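Local coordinates for protein blue-light-activated histidine kinase 2 (Erythrobacter litoralis HTCC2594, PDB 4R38) that senses blue light through its flavin-binding LOV domain, the piece in this entry, and is a histidine kinase involved in increased bacterial virulence on exposure to light, at residues 91-94 and 100-103; 108-113 and 119-124. All coordinates share one frame; numbering follows the deposited sequence.

Contact 1 of 2, residues 91-94 and 100-103; sequences IYNY and GFWN. With RBF (riboflavin), chain E.
Asn93 and Asn103 meet through their side-chain amides on the riboflavin side of an antiparallel hairpin. Asn103 ND2 donates to Asn93 OD1 at 2.9 Å, with the two amide planes nearly perpendicular, 84° apart. The same OD1 accepts from riboflavin N3 at 2.9 Å, so two bonds grip it. Asn93 ND2 donates to riboflavin O2 and to Tyr92 O, which it meets from above the carbonyl plane; together these bonds fix the flip of the amide. Asn103 ND2 adds a weak bond to riboflavin O4. The two asparagines thus bind the flavin's pyrimidine end, as in other LOV domains. Backbone bonds pair Ile91 with Asn103 and Asn93 with Phe101.

Tyr92 and Trp102 lie on the face away from Asn93 and Asn103. The Tyr92 ring stands edge-to-face on Trp102, planes at 79°, with Tyr92 CD1 3.6 Å from Trp102 CE2. Tyr92 OH reaches Gly100 CA at 3.2 Å. Phe101 is the aromatic on the Asn93 face, and Asn93 CB sits over its ring in a CH-pi contact.

Strand 87-94 is one of the two edge strands of the sheet in this chain. Ile91 packs on helix 71-82, Phe101 and Asn103 touch Met48 of helix 43-49, and strand 119-128 flanks strand 100-109.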
loop_
_atom_site.group_PDB
_atom_site.type_symbol
_atom_site.label_atom_id
_atom_site.label_comp_id
_atom_site.label_asym_id
_atom_site.label_seq_id
_atom_site.Cartn_x
_atom_site.Cartn_y
_atom_site.Cartn_z
ATOM N N ILE A 91 -8.237 -5.226 3.226
ATOM C CA ILE A 91 -8.962 -4.098 2.637
ATOM C C ILE A 91 -9.395 -4.450 1.202
ATOM O O ILE A 91 -8.690 -5.154 0.478
ATOM C CB ILE A 91 -8.069 -2.836 2.674
ATOM C CG1 ILE A 91 -8.869 -1.575 2.374
ATOM C CG2 ILE A 91 -6.847 -3.008 1.742
ATOM C CD1 ILE A 91 -8.087 -0.287 2.619
ATOM N N TYR A 92 -10.575 -4.010 0.802
ATOM C CA TYR A 92 -11.061 -4.270 -0.548
ATOM C C TYR A 92 -10.447 -3.309 -1.555
ATOM O O TYR A 92 -10.527 -2.090 -1.408
ATOM C CB TYR A 92 -12.585 -4.176 -0.598
ATOM C CG TYR A 92 -13.198 -4.914 -1.777
ATOM C CD1 TYR A 92 -13.401 -6.289 -1.725
ATOM C CD2 TYR A 92 -13.564 -4.242 -2.939
ATOM C CE1 TYR A 92 -13.967 -6.970 -2.793
ATOM C CE2 TYR A 92 -14.116 -4.926 -4.024
ATOM C CZ TYR A 92 -14.325 -6.282 -3.935
ATOM O OH TYR A 92 -14.877 -6.967 -4.998
ATOM N N ASN A 93 -9.843 -3.878 -2.582
ATOM C CA ASN A 93 -9.118 -3.117 -3.579
ATOM C C ASN A 93 -9.636 -3.543 -4.940
ATOM O O ASN A 93 -10.399 -4.513 -5.047
ATOM C CB ASN A 93 -7.615 -3.385 -3.525
ATOM C CG ASN A 93 -6.839 -2.534 -2.478
ATOM O OD1 ASN A 93 -5.626 -2.681 -2.368
ATOM N ND2 ASN A 93 -7.534 -1.661 -1.730
ATOM N N TYR A 94 -9.188 -2.834 -5.972
ATOM C CA TYR A 94 -9.640 -3.059 -7.326
ATOM C C TYR A 94 -8.429 -3.074 -8.235
ATOM O O TYR A 94 -7.566 -2.200 -8.149
ATOM C CB TYR A 94 -10.579 -1.918 -7.754
ATOM C CG TYR A 94 -11.860 -1.843 -6.940
ATOM C CD1 TYR A 94 -13.026 -2.433 -7.397
ATOM C CD2 TYR A 94 -11.886 -1.202 -5.700
ATOM C CE1 TYR A 94 -14.224 -2.362 -6.656
ATOM C CE2 TYR A 94 -13.055 -1.125 -4.951
ATOM C CZ TYR A 94 -14.226 -1.713 -5.436
ATOM O OH TYR A 94 -15.376 -1.649 -4.697
ATOM N N GLY A 100 -12.535 -6.557 -8.328
ATOM C CA GLY A 100 -12.329 -6.366 -6.909
ATOM C C GLY A 100 -11.585 -7.548 -6.337
ATOM O O GLY A 100 -11.694 -8.675 -6.856
ATOM N N PHE A 101 -10.816 -7.295 -5.281
ATOM C CA PHE A 101 -10.159 -8.365 -4.538
ATOM C C PHE A 101 -9.834 -7.936 -3.122
ATOM O O PHE A 101 -9.702 -6.751 -2.850
ATOM C CB PHE A 101 -8.883 -8.816 -5.254
ATOM C CG PHE A 101 -7.746 -7.802 -5.212
ATOM C CD1 PHE A 101 -6.684 -7.970 -4.337
ATOM C CD2 PHE A 101 -7.749 -6.693 -6.053
ATOM C CE1 PHE A 101 -5.629 -7.050 -4.291
ATOM C CE2 PHE A 101 -6.710 -5.776 -6.013
ATOM C CZ PHE A 101 -5.641 -5.958 -5.140
ATOM N N TRP A 102 -9.697 -8.905 -2.223
ATOM C CA TRP A 102 -9.277 -8.638 -0.858
ATOM C C TRP A 102 -7.743 -8.597 -0.773
ATOM O O TRP A 102 -7.039 -9.496 -1.234
ATOM C CB TRP A 102 -9.874 -9.667 0.111
ATOM C CG TRP A 102 -11.365 -9.498 0.306
ATOM C CD1 TRP A 102 -12.361 -10.285 -0.211
ATOM C CD2 TRP A 102 -12.025 -8.460 1.051
ATOM N NE1 TRP A 102 -13.592 -9.810 0.174
ATOM C CE2 TRP A 102 -13.415 -8.695 0.953
ATOM C CE3 TRP A 102 -11.574 -7.372 1.805
ATOM C CZ2 TRP A 102 -14.356 -7.871 1.572
ATOM C CZ3 TRP A 102 -12.512 -6.553 2.419
ATOM C CH2 TRP A 102 -13.884 -6.810 2.303
ATOM N N ASN A 103 -7.232 -7.508 -0.218
ATOM C CA ASN A 103 -5.806 -7.289 -0.118
ATOM C C ASN A 103 -5.461 -7.299 1.355
ATOM O O ASN A 103 -5.935 -6.456 2.115
ATOM C CB ASN A 103 -5.471 -5.934 -0.746
ATOM C CG ASN A 103 -3.975 -5.613 -0.749
ATOM O OD1 ASN A 103 -3.136 -6.262 -0.075
ATOM N ND2 ASN A 103 -3.621 -4.614 -1.522
HETATM N N1 RBF E . -3.907 0.916 0.543
HETATM C C2 RBF E . -4.571 0.040 -0.256
HETATM O O2 RBF E . -5.768 0.170 -0.434
HETATM N N3 RBF E . -3.884 -0.985 -0.844
HETATM C C4 RBF E . -2.543 -1.110 -0.736
HETATM O O4 RBF E . -1.936 -2.055 -1.290
HETATM C C4A RBF E . -1.809 -0.170 0.031
HETATM N N5 RBF E . -0.456 -0.201 0.151
HETATM C C5A RBF E . 0.191 0.723 0.882
HETATM C C6 RBF E . 1.605 0.705 1.042
HETATM C C7 RBF E . 2.274 1.673 1.787
HETATM C C7M RBF E . 3.815 1.541 1.888
HETATM C C8 RBF E . 1.542 2.677 2.419
HETATM C C8M RBF E . 2.161 3.780 3.279
HETATM C C9 RBF E . 0.180 2.705 2.291
HETATM C C9A RBF E . -0.540 1.737 1.532
HETATM N N10 RBF E . -1.916 1.830 1.404
HETATM C C10 RBF E . -2.578 0.868 0.654
HETATM C "C1'" RBF E . -2.728 2.815 2.119
HETATM C "C2'" RBF E . -3.059 4.112 1.388
HETATM O "O2'" RBF E . -1.955 4.490 0.672
HETATM C "C3'" RBF E . -3.429 5.177 2.415
HETATM O "O3'" RBF E . -2.323 5.461 3.225
HETATM C "C4'" RBF E . -4.574 4.724 3.318
HETATM O "O4'" RBF E . -5.730 4.445 2.572
HETATM C "C5'" RBF E . -4.897 5.792 4.356
HETATM O "O5'" RBF E . -5.246 7.006 3.715
#

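Contact 2 of 2, residues 108-113 and 119-124; sequences GPLEDQ and YFVGIQ. With RBF (riboflavin), chain E.
Gly108 and Val121 form an antiparallel hydrogen-bonded pair: Gly108 N donates to Val121 O at 2.9 Å, and Val121 N to Gly108 O at 2.8 Å. Pro109 and Phe120 follow as a non-hydrogen-bonded pair. Leu110 N then donates to Tyr119 O at 3.0 Å, a straight N-H bond (173°) that arrives above the carbonyl plane. The strand ends at Pro109, and from Leu110 on the first segment is a loop. Two waters bridge Glu111 and Tyr119. One links Glu111 OE1 to Tyr119 N; the other links Glu111 N to Tyr119 O.

The Phe120 ring lies flat against the backbone of Gly108 and Pro109. Gly108 CA makes a CH-pi contact over its face, 3.9 Å from the ring centroid, and Pro109 N sits above its centre. Pro109 CD touches Phe120 CZ at 3.9 Å. Leu110 CD2 meets Tyr119 CB at 3.7 Å and CD1 meets Val121 CB.

Farther along, Phe120 O and Gly122 N lie close to riboflavin C7M, at 3.6 and 3.8 Å. Gln124 NE2 makes weak bonds to riboflavin N5 and O4 and is also bonded to Thr27 OG1. A glutamine beside N5 on the last strand is a hallmark of LOV domains, a flavin-binding branch of the PAS fold. In that family it is thought to pass the light signal to the sheet.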
loop_
_atom_site.group_PDB
_atom_site.type_symbol
_atom_site.label_atom_id
_atom_site.label_comp_id
_atom_site.label_asym_id
_atom_site.label_seq_id
_atom_site.Cartn_x
_atom_site.Cartn_y
_atom_site.Cartn_z
ATOM N N GLY A 108 4.502 -0.841 7.664
ATOM C CA GLY A 108 5.099 -0.169 8.787
ATOM C C GLY A 108 6.358 0.569 8.377
ATOM O O GLY A 108 6.735 0.587 7.207
ATOM N N PRO A 109 7.003 1.199 9.352
ATOM C CA PRO A 109 8.233 1.946 9.096
ATOM C C PRO A 109 9.279 1.039 8.469
ATOM O O PRO A 109 9.479 -0.105 8.923
ATOM C CB PRO A 109 8.686 2.367 10.495
ATOM C CG PRO A 109 7.454 2.359 11.309
ATOM C CD PRO A 109 6.624 1.235 10.773
ATOM N N LEU A 110 9.912 1.541 7.414
ATOM C CA LEU A 110 11.055 0.870 6.794
ATOM C C LEU A 110 12.238 0.783 7.739
ATOM O O LEU A 110 12.983 -0.192 7.711
ATOM C CB LEU A 110 11.481 1.626 5.530
ATOM C CG LEU A 110 12.620 1.043 4.697
ATOM C CD1 LEU A 110 12.281 -0.357 4.207
ATOM C CD2 LEU A 110 12.910 1.975 3.523
ATOM N N GLU A 111 12.411 1.811 8.565
ATOM C CA GLU A 111 13.626 1.993 9.357
ATOM C C GLU A 111 13.281 2.230 10.815
ATOM O O GLU A 111 12.957 3.347 11.209
ATOM C CB GLU A 111 14.425 3.189 8.836
ATOM C CG GLU A 111 15.033 2.985 7.461
ATOM C CD GLU A 111 15.737 4.232 6.957
ATOM O OE1 GLU A 111 15.187 5.331 7.168
ATOM O OE2 GLU A 111 16.838 4.115 6.367
ATOM N N ASP A 112 13.393 1.172 11.609
ATOM C CA ASP A 112 12.969 1.176 13.002
ATOM C C ASP A 112 13.493 2.362 13.817
ATOM O O ASP A 112 12.770 2.914 14.646
ATOM C CB ASP A 112 13.422 -0.128 13.659
ATOM C CG ASP A 112 12.739 -0.381 14.983
ATOM O OD1 ASP A 112 11.504 -0.208 15.055
ATOM O OD2 ASP A 112 13.440 -0.751 15.952
ATOM N N GLN A 113 14.742 2.753 13.575
ATOM C CA GLN A 113 15.403 3.778 14.386
ATOM C C GLN A 113 15.299 5.198 13.835
ATOM O O GLN A 113 15.824 6.136 14.441
ATOM C CB GLN A 113 16.886 3.436 14.554
ATOM C CG GLN A 113 17.183 2.444 15.660
ATOM C CD GLN A 113 16.747 2.943 17.029
ATOM O OE1 GLN A 113 15.630 2.671 17.472
ATOM N NE2 GLN A 113 17.626 3.678 17.704
ATOM N N TYR A 119 10.104 6.724 5.625
ATOM C CA TYR A 119 9.680 5.706 4.684
ATOM C C TYR A 119 8.833 4.627 5.339
ATOM O O TYR A 119 9.092 4.213 6.470
ATOM C CB TYR A 119 10.905 5.034 4.064
ATOM C CG TYR A 119 11.827 5.977 3.309
ATOM C CD1 TYR A 119 11.531 6.378 2.001
ATOM C CD2 TYR A 119 12.959 6.488 3.913
ATOM C CE1 TYR A 119 12.400 7.235 1.312
ATOM C CE2 TYR A 119 13.816 7.328 3.241
ATOM C CZ TYR A 119 13.520 7.719 1.948
ATOM O OH TYR A 119 14.390 8.575 1.291
ATOM N N PHE A 120 7.862 4.151 4.580
ATOM C CA PHE A 120 6.998 3.063 5.017
ATOM C C PHE A 120 7.137 1.994 3.966
ATOM O O PHE A 120 7.204 2.293 2.779
ATOM C CB PHE A 120 5.547 3.523 5.119
ATOM C CG PHE A 120 5.007 3.566 6.529
ATOM C CD1 PHE A 120 3.899 2.818 6.880
ATOM C CD2 PHE A 120 5.597 4.364 7.488
ATOM C CE1 PHE A 120 3.413 2.848 8.170
ATOM C CE2 PHE A 120 5.106 4.389 8.790
ATOM C CZ PHE A 120 4.015 3.645 9.115
ATOM N N VAL A 121 7.165 0.744 4.412
ATOM C CA VAL A 121 7.166 -0.395 3.519
ATOM C C VAL A 121 5.931 -1.209 3.802
ATOM O O VAL A 121 5.472 -1.275 4.950
ATOM C CB VAL A 121 8.442 -1.299 3.712
ATOM C CG1 VAL A 121 8.534 -1.856 5.131
ATOM C CG2 VAL A 121 8.468 -2.445 2.695
ATOM N N GLY A 122 5.378 -1.800 2.745
ATOM C CA GLY A 122 4.186 -2.627 2.839
ATOM C C GLY A 122 4.293 -3.840 1.923
ATOM O O GLY A 122 4.898 -3.766 0.848
ATOM N N ILE A 123 3.743 -4.969 2.362
ATOM C CA ILE A 123 3.521 -6.083 1.453
ATOM C C ILE A 123 2.032 -6.301 1.315
ATOM O O ILE A 123 1.253 -5.982 2.230
ATOM C CB ILE A 123 4.205 -7.391 1.901
ATOM C CG1 ILE A 123 3.681 -7.824 3.268
ATOM C CG2 ILE A 123 5.707 -7.193 1.893
ATOM C CD1 ILE A 123 4.186 -9.185 3.680
ATOM N N GLN A 124 1.645 -6.780 0.134
ATOM C CA GLN A 124 0.271 -7.046 -0.203
ATOM C C GLN A 124 0.127 -8.502 -0.566
ATOM O O GLN A 124 0.886 -9.023 -1.388
ATOM C CB GLN A 124 -0.148 -6.243 -1.419
ATOM C CG GLN A 124 -0.139 -4.777 -1.193
ATOM C CD GLN A 124 1.210 -4.120 -1.332
ATOM O OE1 GLN A 124 2.148 -4.677 -1.899
ATOM N NE2 GLN A 124 1.309 -2.894 -0.818
HETATM N N1 RBF E . -3.907 0.916 0.543
HETATM C C2 RBF E . -4.571 0.040 -0.256
HETATM O O2 RBF E . -5.768 0.170 -0.434
HETATM N N3 RBF E . -3.884 -0.985 -0.844
HETATM C C4 RBF E . -2.543 -1.110 -0.736
HETATM O O4 RBF E . -1.936 -2.055 -1.290
HETATM C C4A RBF E . -1.809 -0.170 0.031
HETATM N N5 RBF E . -0.456 -0.201 0.151
HETATM C C5A RBF E . 0.191 0.723 0.882
HETATM C C6 RBF E . 1.605 0.705 1.042
HETATM C C7 RBF E . 2.274 1.673 1.787
HETATM C C7M RBF E . 3.815 1.541 1.888
HETATM C C8 RBF E . 1.542 2.677 2.419
HETATM C C8M RBF E . 2.161 3.780 3.279
HETATM C C9 RBF E . 0.180 2.705 2.291
HETATM C C9A RBF E . -0.540 1.737 1.532
HETATM N N10 RBF E . -1.916 1.830 1.404
HETATM C C10 RBF E . -2.578 0.868 0.654
HETATM C "C1'" RBF E . -2.728 2.815 2.119
HETATM C "C2'" RBF E . -3.059 4.112 1.388
HETATM O "O2'" RBF E . -1.955 4.490 0.672
HETATM C "C3'" RBF E . -3.429 5.177 2.415
HETATM O "O3'" RBF E . -2.323 5.461 3.225
HETATM C "C4'" RBF E . -4.574 4.724 3.318
HETATM O "O4'" RBF E . -5.730 4.445 2.572
HETATM C "C5'" RBF E . -4.897 5.792 4.356
HETATM O "O5'" RBF E . -5.246 7.006 3.715
HETATM O O HOH W 1 12.412 6.041 7.570
HETATM O O HOH W 2 11.009 4.281 8.660
#

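Contact 1 and contact 2 are two successive hairpins of one antiparallel sheet. Contact 1 closes before contact 2 opens, and strand 100-109 serves both, pairing first with strand 87-94 and then with strand 119-128. Their centres lie 21 Å apart on opposite sides of the chain's centre. Both contacts touch the same riboflavin: contact 1 hydrogen-bonds the pyrimidine end, while contact 2 meets the methyl end and, through Gln124, the N5 side. The two also touch directly, where Asn103 OD1 packs 3.3 Å from Gln124 CB. The sheet of this PAS-fold sensor domain bonds the flavin at its pyrimidine end and packs against its methyl end, consistent with light-induced changes at the flavin reaching its strands.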